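Local coordinates for protein cytosolic malate dehydrogenase (Trichomonas vaginalis, PDB 4UUO) that probably catalyses the NAD-dependent interconversion of malate and oxaloacetate in the cytosol, as an L-malate dehydrogenase of the LDH/MDH superfamily, at residues L84-F88 against K102-F107. Residues are numbered along the deposited sequence; the frame is centred on the assembly and turned at random.
Sequences LVGSF and KNGGIF
Both backbone polar groups of Phe88 are gripped by the carboxamide of Asn103. Phe88 N donates to Asn103 OD1 at 2.9 Å, arriving 40° above that carbonyl plane, while Asn103 ND2 reaches Phe88 O at 3.0 Å, in the carbonyl plane and on a lone pair. An asparagine suits the place because one short side chain offers acceptor and donor together. The Phe88 ring has one face covered by Lys102, whose CG sits 3.7 Å from the ring centroid in a CH-pi contact; lysine's methylenes can cover a ring while its amine suits an exposed position. Ile106 CD1 packs against Phe88 CB and the backbone before it, a branched apolar chain long enough to reach from the helix. In this Rossmann-type NAD-binding domain, 84-88 runs on from the end of parallel strand 81-84, and helix 96-117 packs along it. Deeper in, Phe107 turns its ring edge to Leu84, Phe107 CE1 meeting Leu84 CD1 at 3.5 Å; flat ring and branched chain suit this buried apolar cluster, which Val126 and Ile137 extend. Leu99 O takes a further hydrogen bond from Asn103 ND2, helping fix the amide's rotation. Asn103 is a predicted NAD-binding residue, and Gly86 and Ser87 lie near Gly10 and Gly128 of that site.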
loop_
_atom_site.group_PDB
_atom_site.type_symbol
_atom_site.label_atom_id
_atom_site.label_comp_id
_atom_site.label_asym_id
_atom_site.label_seq_id
_atom_site.Cartn_x
_atom_site.Cartn_y
_atom_site.Cartn_z
ATOM N N LEU A 84 9.006 -10.356 -10.884
ATOM C CA LEU A 84 9.021 -11.754 -10.486
ATOM C C LEU A 84 9.104 -11.857 -8.956
ATOM O O LEU A 84 10.173 -12.075 -8.374
ATOM C CB LEU A 84 10.178 -12.494 -11.161
ATOM C CG LEU A 84 10.188 -12.487 -12.696
ATOM C CD1 LEU A 84 11.269 -13.426 -13.244
ATOM C CD2 LEU A 84 8.812 -12.838 -13.271
ATOM N N VAL A 85 7.952 -11.691 -8.314
ATOM C CA VAL A 85 7.867 -11.714 -6.861
ATOM C C VAL A 85 7.743 -13.138 -6.322
ATOM O O VAL A 85 8.450 -13.525 -5.386
ATOM C CB VAL A 85 6.667 -10.883 -6.360
ATOM C CG1 VAL A 85 6.559 -10.979 -4.856
ATOM C CG2 VAL A 85 6.784 -9.432 -6.820
ATOM N N GLY A 86 6.835 -13.908 -6.920
ATOM C CA GLY A 86 6.549 -15.265 -6.483
ATOM C C GLY A 86 7.753 -16.181 -6.558
ATOM O O GLY A 86 8.645 -15.979 -7.381
ATOM N N SER A 87 7.776 -17.190 -5.694
ATOM C CA SER A 87 8.883 -18.141 -5.627
ATOM C C SER A 87 8.559 -19.263 -4.644
ATOM O O SER A 87 7.509 -19.260 -4.002
ATOM C CB SER A 87 10.188 -17.438 -5.221
ATOM O OG SER A 87 10.186 -17.071 -3.851
ATOM N N PHE A 88 9.461 -20.229 -4.536
ATOM C CA PHE A 88 9.302 -21.293 -3.557
ATOM C C PHE A 88 10.042 -20.908 -2.278
ATOM O O PHE A 88 11.274 -20.853 -2.259
ATOM C CB PHE A 88 9.814 -22.626 -4.107
ATOM C CG PHE A 88 9.341 -23.827 -3.332
ATOM C CD1 PHE A 88 9.874 -24.123 -2.084
ATOM C CD2 PHE A 88 8.360 -24.659 -3.849
ATOM C CE1 PHE A 88 9.438 -25.227 -1.372
ATOM C CE2 PHE A 88 7.923 -25.770 -3.144
ATOM C CZ PHE A 88 8.462 -26.055 -1.905
ATOM N N LYS A 102 13.709 -26.154 -6.410
ATOM C CA LYS A 102 12.315 -25.737 -6.527
ATOM C C LYS A 102 12.178 -24.416 -7.279
ATOM O O LYS A 102 11.325 -24.278 -8.160
ATOM C CB LYS A 102 11.674 -25.626 -5.139
ATOM C CG LYS A 102 11.358 -26.975 -4.494
ATOM C CD LYS A 102 10.432 -27.806 -5.382
ATOM C CE LYS A 102 10.289 -29.242 -4.889
ATOM N NZ LYS A 102 9.518 -29.332 -3.619
ATOM N N ASN A 103 13.024 -23.452 -6.942
ATOM C CA ASN A 103 12.976 -22.147 -7.590
ATOM C C ASN A 103 13.498 -22.208 -9.013
ATOM O O ASN A 103 13.064 -21.438 -9.876
ATOM C CB ASN A 103 13.764 -21.123 -6.781
ATOM C CG ASN A 103 13.029 -20.693 -5.534
ATOM O OD1 ASN A 103 12.102 -19.894 -5.606
ATOM N ND2 ASN A 103 13.425 -21.235 -4.383
ATOM N N GLY A 104 14.427 -23.127 -9.252
ATOM C CA GLY A 104 14.944 -23.362 -10.587
ATOM C C GLY A 104 13.837 -23.718 -11.563
ATOM O O GLY A 104 13.772 -23.170 -12.663
ATOM N N GLY A 105 12.955 -24.632 -11.161
ATOM C CA GLY A 105 11.842 -25.022 -12.005
ATOM C C GLY A 105 10.892 -23.869 -12.262
ATOM O O GLY A 105 10.440 -23.667 -13.389
ATOM N N ILE A 106 10.591 -23.109 -11.214
ATOM C CA ILE A 106 9.740 -21.933 -11.344
ATOM C C ILE A 106 10.315 -20.914 -12.328
ATOM O O ILE A 106 9.618 -20.453 -13.232
ATOM C CB ILE A 106 9.532 -21.244 -9.988
ATOM C CG1 ILE A 106 8.772 -22.165 -9.038
ATOM C CG2 ILE A 106 8.800 -19.920 -10.158
ATOM C CD1 ILE A 106 8.642 -21.618 -7.635
ATOM N N PHE A 107 11.590 -20.576 -12.164
ATOM C CA PHE A 107 12.169 -19.492 -12.948
ATOM C C PHE A 107 12.697 -19.905 -14.329
ATOM O O PHE A 107 12.943 -19.047 -15.179
ATOM C CB PHE A 107 13.274 -18.809 -12.139
ATOM C CG PHE A 107 12.752 -17.824 -11.137
ATOM C CD1 PHE A 107 12.524 -16.505 -11.499
ATOM C CD2 PHE A 107 12.452 -18.223 -9.845
ATOM C CE1 PHE A 107 12.022 -15.595 -10.583
ATOM C CE2 PHE A 107 11.951 -17.317 -8.920
ATOM C CZ PHE A 107 11.735 -16.002 -9.293
#